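PDB 4NES: UDP-N-acetylglucosamine 2-epimerase from Methanocaldococcus jannaschii, which probably catalyses the reversible epimerisation at C-2 that interconverts UDP-N-acetylglucosamine and UDP-N-acetylmannosamine. Local coordinates for residues F165-T170 / E355-I360; V90-D95 / V113-A118. One frame throughout, in Å; residues are numbered along the deposited sequence.

Interaction 1 of 2, residues F165-T170 / E355-I360; sequences FVVGNT and ERIVRI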
ATOM      1  N   PHE A 165      13.353  14.633   4.089  1.00  8.22           N
ATOM      2  CA  PHE A 165      14.356  15.222   4.969  1.00  8.07           C
ATOM      3  C   PHE A 165      15.408  14.171   5.251  1.00 10.30           C
ATOM      4  O   PHE A 165      15.079  13.100   5.762  1.00  9.65           O
ATOM      5  CB  PHE A 165      13.702  15.660   6.285  1.00 10.20           C
ATOM      6  CG  PHE A 165      12.588  16.643   6.101  1.00 10.09           C
ATOM      7  CD1 PHE A 165      11.292  16.213   5.828  1.00 10.66           C
ATOM      8  CD2 PHE A 165      12.842  18.002   6.171  1.00 12.20           C
ATOM      9  CE1 PHE A 165      10.263  17.144   5.640  1.00 11.27           C
ATOM     10  CE2 PHE A 165      11.823  18.928   5.993  1.00 16.02           C
ATOM     11  CZ  PHE A 165      10.543  18.499   5.728  1.00 12.36           C
ATOM     12  N   VAL A 166      16.668  14.457   4.917  1.00  8.83           N
ATOM     13  CA  VAL A 166      17.755  13.535   5.229  1.00  7.29           C
ATOM     14  C   VAL A 166      18.260  13.882   6.615  1.00  7.64           C
ATOM     15  O   VAL A 166      18.916  14.910   6.807  1.00  9.11           O
ATOM     16  CB  VAL A 166      18.890  13.637   4.206  1.00  8.29           C
ATOM     17  CG1 VAL A 166      20.001  12.650   4.558  1.00  9.60           C
ATOM     18  CG2 VAL A 166      18.356  13.370   2.795  1.00 11.03           C
ATOM     19  N   VAL A 167      17.916  13.038   7.583  1.00  7.83           N
ATOM     20  CA  VAL A 167      18.132  13.355   8.994  1.00  8.82           C
ATOM     21  C   VAL A 167      19.102  12.417   9.702  1.00  7.69           C
ATOM     22  O   VAL A 167      19.398  12.609  10.883  1.00  9.39           O
ATOM     23  CB  VAL A 167      16.802  13.368   9.792  1.00  7.19           C
ATOM     24  CG1 VAL A 167      15.849  14.450   9.281  1.00  8.16           C
ATOM     25  CG2 VAL A 167      16.126  11.990   9.767  1.00 10.78           C
ATOM     26  N   GLY A 168      19.621  11.423   8.983  1.00  7.76           N
ATOM     27  CA  GLY A 168      20.420  10.368   9.582  1.00  8.25           C
ATOM     28  C   GLY A 168      19.508   9.273  10.094  1.00  7.93           C
ATOM     29  O   GLY A 168      18.286   9.390  10.020  1.00  9.21           O
ATOM     30  N   ASN A 169      20.102   8.195  10.600  1.00  7.16           N
ATOM     31  CA  ASN A 169      19.321   7.112  11.177  1.00  7.23           C
ATOM     32  C   ASN A 169      19.323   7.213  12.692  1.00  7.30           C
ATOM     33  O   ASN A 169      20.387   7.338  13.302  1.00  7.57           O
ATOM     34  CB  ASN A 169      19.854   5.750  10.709  1.00  9.44           C
ATOM     35  CG  ASN A 169      18.855   4.625  10.927  1.00  9.67           C
ATOM     36  OD1 ASN A 169      18.324   4.438  12.021  1.00  9.19           O
ATOM     37  ND2 ASN A 169      18.559   3.886   9.859  1.00 13.16           N
ATOM     38  N   THR A 170      18.133   7.160  13.299  1.00  7.64           N
ATOM     39  CA  THR A 170      18.021   7.205  14.766  1.00  8.12           C
ATOM     40  C   THR A 170      18.775   6.074  15.483  1.00  8.00           C
ATOM     41  O   THR A 170      19.009   6.160  16.698  1.00  7.39           O
ATOM     42  CB  THR A 170      16.559   7.177  15.247  1.00  8.71           C
ATOM     43  OG1 THR A 170      15.942   5.964  14.805  1.00  9.24           O
ATOM     44  CG2 THR A 170      15.768   8.374  14.718  1.00  9.92           C
ATOM     45  N   GLU A 355      16.071  14.214  17.648  1.00  8.99           N
ATOM     46  CA  GLU A 355      15.772  15.612  17.925  1.00  8.64           C
ATOM     47  C   GLU A 355      15.409  16.357  16.645  1.00  9.47           C
ATOM     48  O   GLU A 355      14.494  17.179  16.651  1.00 10.62           O
ATOM     49  CB  GLU A 355      16.944  16.271  18.655  1.00 13.98           C
ATOM     50  CG  GLU A 355      17.070  15.857  20.130  1.00 21.11           C
ATOM     51  CD  GLU A 355      16.110  16.583  21.058  1.00 32.20           C
ATOM     52  OE1 GLU A 355      15.306  17.413  20.579  1.00 33.92           O
ATOM     53  OE2 GLU A 355      16.174  16.332  22.281  1.00 33.24           O
ATOM     54  N   ARG A 356      16.109  16.063  15.551  1.00  8.67           N
ATOM     55  CA  ARG A 356      15.835  16.749  14.285  1.00  9.85           C
ATOM     56  C   ARG A 356      14.441  16.404  13.757  1.00  9.31           C
ATOM     57  O   ARG A 356      13.710  17.279  13.292  1.00 10.17           O
ATOM     58  CB  ARG A 356      16.899  16.419  13.241  1.00 13.73           C
ATOM     59  CG  ARG A 356      16.580  16.921  11.836  1.00 20.54           C
ATOM     60  CD  ARG A 356      17.178  18.288  11.535  1.00 20.70           C
ATOM     61  NE  ARG A 356      17.189  18.535  10.093  1.00 20.09           N
ATOM     62  CZ  ARG A 356      16.326  19.305   9.444  1.00 34.49           C
ATOM     63  NH1 ARG A 356      15.380  19.937  10.106  1.00 43.09           N
ATOM     64  NH2 ARG A 356      16.418  19.432   8.123  1.00 23.35           N
ATOM     65  N   ILE A 357      14.073  15.131  13.861  1.00  7.94           N
ATOM     66  CA  ILE A 357      12.744  14.672  13.456  1.00  7.33           C
ATOM     67  C   ILE A 357      11.646  15.387  14.229  1.00  9.41           C
ATOM     68  O   ILE A 357      10.685  15.884  13.636  1.00  8.32           O
ATOM     69  CB  ILE A 357      12.626  13.157  13.633  1.00  7.27           C
ATOM     70  CG1 ILE A 357      13.433  12.459  12.538  1.00  9.08           C
ATOM     71  CG2 ILE A 357      11.161  12.709  13.552  1.00  9.33           C
ATOM     72  CD1 ILE A 357      13.643  10.967  12.783  1.00 12.40           C
ATOM     73  N   VAL A 358      11.800  15.485  15.547  1.00  9.47           N
ATOM     74  CA  VAL A 358      10.802  16.166  16.358  1.00  8.53           C
ATOM     75  C   VAL A 358      10.727  17.663  16.025  1.00  9.17           C
ATOM     76  O   VAL A 358       9.638  18.238  15.990  1.00  9.70           O
ATOM     77  CB  VAL A 358      11.040  15.910  17.867  1.00 10.05           C
ATOM     78  CG1 VAL A 358      10.102  16.734  18.727  1.00 11.80           C
ATOM     79  CG2 VAL A 358      10.832  14.445  18.179  1.00 11.38           C
ATOM     80  N   ARG A 359      11.872  18.299  15.770  1.00  9.32           N
ATOM     81  CA  ARG A 359      11.862  19.705  15.354  1.00  9.91           C
ATOM     82  C   ARG A 359      11.103  19.892  14.037  1.00  9.56           C
ATOM     83  O   ARG A 359      10.279  20.801  13.911  1.00 10.66           O
ATOM     84  CB  ARG A 359      13.287  20.265  15.239  1.00 10.67           C
ATOM     85  CG  ARG A 359      13.320  21.748  14.879  1.00 13.48           C
ATOM     86  CD  ARG A 359      14.760  22.243  14.710  1.00 20.96           C
ATOM     87  NE  ARG A 359      14.817  23.574  14.105  1.00 28.90           N
ATOM     88  CZ  ARG A 359      14.795  24.710  14.792  1.00 28.66           C
ATOM     89  NH1 ARG A 359      14.710  24.683  16.115  1.00 29.88           N
ATOM     90  NH2 ARG A 359      14.854  25.876  14.159  1.00 27.78           N
ATOM     91  N   ILE A 360      11.363  19.023  13.066  1.00  8.65           N
ATOM     92  CA  ILE A 360      10.669  19.110  11.782  1.00  9.77           C
ATOM     93  C   ILE A 360       9.160  18.956  11.942  1.00 10.22           C
ATOM     94  O   ILE A 360       8.387  19.706  11.334  1.00 12.03           O
ATOM     95  CB  ILE A 360      11.226  18.092  10.755  1.00  7.93           C
ATOM     96  CG1 ILE A 360      12.649  18.485  10.360  1.00 10.70           C
ATOM     97  CG2 ILE A 360      10.332  18.013   9.506  1.00 10.12           C
ATOM     98  CD1 ILE A 360      13.450  17.385   9.680  1.00 10.51           C
TER
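Phe165, Val167 and Thr170 form an apolar strand-and-loop to helix contact with Arg356, Ile357 and Ile360, in which the C-terminal helix 353-363 packs beside strand 164-166, an outermost strand of the seven-stranded parallel sheet. Because the chain runs through the second, six-stranded sheet in between, the helix returns to the first domain, as the C-terminal helix does in other GT-B proteins. Ile360 grips Phe165 with both branches: CG2 sits over the centre of one ring face in a CH-pi contact, 3.8 Å from the centroid and 11° off the normal, while CD1 lies 3.6 Å from Phe165 CD2. Val167 parts its methyls between neighbours. Its CG1, anti to the carbonyl carbon (chi1 -63°), meets Arg356 CG at 3.6 Å and Ile360 CD1 at 3.8 Å, whereas CG2 approaches Ile357 CG1 at 3.9 Å from across that side chain. Farther along, Ile357 CD1 reaches Thr170 CG2, also at 3.9 Å. Thr170 turns OG1 elsewhere, to a hydrogen bond with Lys15 O. Arg356, its chain bent at chi2 (94°), has NH2 at the Phe165 ring edge, 4.3 Å from CD2. Phe144 of strand 142-145 adds to the apolar cluster by touching Val167, Ile357 and Ile360. With no hydrogen bond crossing between the segments, cohesion here rests on shape and burial of methyl and aromatic carbon, Arg356 contributing its aliphatic stem at the exposed margin.

Interaction 2 of 2, residues V90-D95 / V113-A118; sequences VVVQGD and VAHVEA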
ATOM      1  N   VAL A  90       0.681  10.836  12.601  1.00  9.66           N
ATOM      2  CA  VAL A  90       1.036   9.485  13.015  1.00  9.62           C
ATOM      3  C   VAL A  90       2.483   9.213  12.624  1.00  8.95           C
ATOM      4  O   VAL A  90       2.887   9.456  11.480  1.00 11.82           O
ATOM      5  CB  VAL A  90       0.077   8.457  12.372  1.00 12.19           C
ATOM      6  CG1 VAL A  90       0.681   7.051  12.340  1.00 16.35           C
ATOM      7  CG2 VAL A  90      -1.255   8.457  13.103  1.00 14.29           C
ATOM      8  N   VAL A  91       3.266   8.716  13.576  1.00  9.00           N
ATOM      9  CA  VAL A  91       4.662   8.379  13.325  1.00  8.31           C
ATOM     10  C   VAL A  91       4.816   6.862  13.298  1.00  9.26           C
ATOM     11  O   VAL A  91       4.371   6.174  14.222  1.00 10.32           O
ATOM     12  CB  VAL A  91       5.583   8.963  14.415  1.00  8.31           C
ATOM     13  CG1 VAL A  91       6.998   8.458  14.248  1.00 11.46           C
ATOM     14  CG2 VAL A  91       5.581  10.485  14.358  1.00 11.44           C
ATOM     15  N   VAL A  92       5.427   6.345  12.228  1.00  7.22           N
ATOM     16  CA  VAL A  92       5.760   4.926  12.129  1.00  8.41           C
ATOM     17  C   VAL A  92       7.209   4.787  11.705  1.00  8.20           C
ATOM     18  O   VAL A  92       7.733   5.625  10.965  1.00  9.47           O
ATOM     19  CB  VAL A  92       4.845   4.176  11.146  1.00  9.21           C
ATOM     20  CG1 VAL A  92       3.446   4.031  11.740  1.00 10.37           C
ATOM     21  CG2 VAL A  92       4.821   4.866   9.786  1.00  8.58           C
ATOM     22  N   GLN A  93       7.857   3.725  12.178  1.00  8.12           N
ATOM     23  CA  GLN A  93       9.286   3.540  11.939  1.00  7.88           C
ATOM     24  C   GLN A  93       9.555   2.242  11.231  1.00  8.49           C
ATOM     25  O   GLN A  93       9.246   1.178  11.747  1.00 10.69           O
ATOM     26  CB  GLN A  93      10.062   3.525  13.268  1.00 12.57           C
ATOM     27  CG  GLN A  93      11.605   3.525  13.134  1.00 11.42           C
ATOM     28  CD  GLN A  93      12.195   2.188  12.704  1.00 13.27           C
ATOM     29  OE1 GLN A  93      11.890   1.144  13.271  1.00 18.00           O
ATOM     30  NE2 GLN A  93      13.042   2.224  11.689  1.00 15.27           N
ATOM     31  N   GLY A  94      10.165   2.332  10.061  1.00  7.91           N
ATOM     32  CA  GLY A  94      10.698   1.147   9.409  1.00  7.62           C
ATOM     33  C   GLY A  94       9.776   0.453   8.418  1.00  8.66           C
ATOM     34  O   GLY A  94       9.180   1.077   7.530  1.00 11.13           O
ATOM     35  N   ASP A  95       9.672  -0.864   8.558  1.00  8.45           N
ATOM     36  CA  ASP A  95       9.133  -1.665   7.466  1.00  7.07           C
ATOM     37  C   ASP A  95       8.373  -2.933   7.885  1.00  7.68           C
ATOM     38  O   ASP A  95       8.236  -3.876   7.095  1.00  7.37           O
ATOM     39  CB  ASP A  95      10.273  -2.021   6.511  1.00 11.20           C
ATOM     40  CG  ASP A  95      11.418  -2.708   7.212  1.00 13.29           C
ATOM     41  OD1 ASP A  95      11.209  -3.253   8.316  1.00 13.41           O
ATOM     42  OD2 ASP A  95      12.541  -2.699   6.671  1.00 17.56           O
ATOM     43  N   VAL A 113       1.089  11.191   7.772  1.00  9.24           N
ATOM     44  CA  VAL A 113       1.971  10.111   8.191  1.00  9.11           C
ATOM     45  C   VAL A 113       3.431  10.551   8.117  1.00  7.66           C
ATOM     46  O   VAL A 113       3.889  11.063   7.082  1.00  8.65           O
ATOM     47  CB  VAL A 113       1.772   8.875   7.297  1.00 10.21           C
ATOM     48  CG1 VAL A 113       2.791   7.791   7.633  1.00 10.83           C
ATOM     49  CG2 VAL A 113       0.342   8.355   7.440  1.00 12.17           C
ATOM     50  N   ALA A 114       4.153  10.363   9.216  1.00  7.00           N
ATOM     51  CA  ALA A 114       5.588  10.611   9.240  1.00  9.39           C
ATOM     52  C   ALA A 114       6.312   9.277   9.308  1.00  9.75           C
ATOM     53  O   ALA A 114       6.133   8.517  10.256  1.00  9.78           O
ATOM     54  CB  ALA A 114       5.955  11.468  10.438  1.00  8.67           C
ATOM     55  N   HIS A 115       7.112   8.988   8.289  1.00  7.43           N
ATOM     56  CA  HIS A 115       7.807   7.716   8.186  1.00  6.53           C
ATOM     57  C   HIS A 115       9.276   7.885   8.533  1.00  9.07           C
ATOM     58  O   HIS A 115      10.035   8.530   7.799  1.00  8.31           O
ATOM     59  CB  HIS A 115       7.670   7.140   6.775  1.00  7.51           C
ATOM     60  CG  HIS A 115       8.174   5.743   6.653  1.00  8.38           C
ATOM     61  ND1 HIS A 115       8.560   5.199   5.441  1.00 10.17           N
ATOM     62  CD2 HIS A 115       8.335   4.758   7.569  1.00  9.18           C
ATOM     63  CE1 HIS A 115       8.948   3.954   5.624  1.00 11.07           C
ATOM     64  NE2 HIS A 115       8.826   3.660   6.912  1.00  8.71           N
ATOM     65  N   VAL A 116       9.663   7.282   9.651  1.00  8.66           N
ATOM     66  CA  VAL A 116      11.040   7.302  10.115  1.00  8.99           C
ATOM     67  C   VAL A 116      11.770   6.134   9.462  1.00  9.83           C
ATOM     68  O   VAL A 116      11.274   5.006   9.484  1.00 13.24           O
ATOM     69  CB  VAL A 116      11.082   7.185  11.646  1.00  7.74           C
ATOM     70  CG1 VAL A 116      12.526   7.175  12.167  1.00 11.32           C
ATOM     71  CG2 VAL A 116      10.291   8.321  12.288  1.00  9.52           C
ATOM     72  N   GLU A 117      12.920   6.421   8.858  1.00  8.96           N
ATOM     73  CA  GLU A 117      13.715   5.453   8.089  1.00 10.13           C
ATOM     74  C   GLU A 117      13.040   5.168   6.743  1.00  9.63           C
ATOM     75  O   GLU A 117      12.747   4.023   6.384  1.00 15.52           O
ATOM     76  CB  GLU A 117      14.023   4.178   8.885  1.00 12.47           C
ATOM     77  CG  GLU A 117      15.199   3.382   8.342  1.00 11.86           C
ATOM     78  CD  GLU A 117      15.379   2.066   9.069  1.00 17.60           C
ATOM     79  OE1 GLU A 117      14.593   1.116   8.829  1.00 17.37           O
ATOM     80  OE2 GLU A 117      16.310   1.989   9.891  1.00 14.12           O
ATOM     81  N   ALA A 118      12.815   6.246   6.000  1.00  8.14           N
ATOM     82  CA  ALA A 118      12.159   6.221   4.709  1.00  8.94           C
ATOM     83  C   ALA A 118      13.178   6.060   3.583  1.00  7.77           C
ATOM     84  O   ALA A 118      14.293   6.537   3.678  1.00  8.86           O
ATOM     85  CB  ALA A 118      11.380   7.519   4.533  1.00  8.79           C
TER
HETATM   86  O   HOH W   1      13.959  -0.538  11.001  1.00 35.46           O
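His115 NE2 donates to Gly94 O at 2.7 Å, meeting the carbonyl in its own plane on a lone pair, with the oxygen only 8° out of the imidazole plane. CG stands anti to the backbone N (chi1 -171°), and the far nitrogen, ND1, is hydrogen-bonded to Asp137 OD1, so the ring is held through both nitrogens, which fixes its rotation. Replacing it with a leucine would probably leave Gly94 O and Asp137 without this shared partner and the turn after strand 89-93 less firmly held. Strands 89-93 and 112-116 are parallel neighbours in a beta-alpha-beta unit whose crossover is helix 97-108. Their backbones alternate bonds of 2.7 to 3.0 Å, Ala114 N to Val90 O, Val92 N to Ala114 O, Val116 N to Val92 O and Gly94 N to Val116 O. Val92, Val113 and His115 face helix 97-108; on the other side Val91 CG1 meets Val116 CG2 at 3.8 Å, and the Gln93 side chain crosses that of Val116 at about a right angle, CG against CG1. At the strand ends, a water accepts from Gln93 NE2 and donates to Glu117 OE1 (2.8 Å), while Glu117 OE2 forms a salt bridge with Lys15.

The two contacts, centred about 11 Å apart, share the first parallel sheet and meet directly. Glu117 OE2 of interaction 2 is 2.9 Å from Asn169 ND2 of interaction 1, a probable hydrogen bond, while Asn169 OD1 caps Ile171 N at the start of helix 170-183. Apolar packing continues the junction: Ile357 CD1 lies 4.0 Å from Val116 CG1, which Thr170 CG2 also approaches. Lys15 of helix 10-23 is a partner of both. Interaction 2 is nearer the ligands, with the Glu117 side chain about 7 Å from bound UDP and that of Gln93 about 11 Å from that of His207, the probable active-site residue.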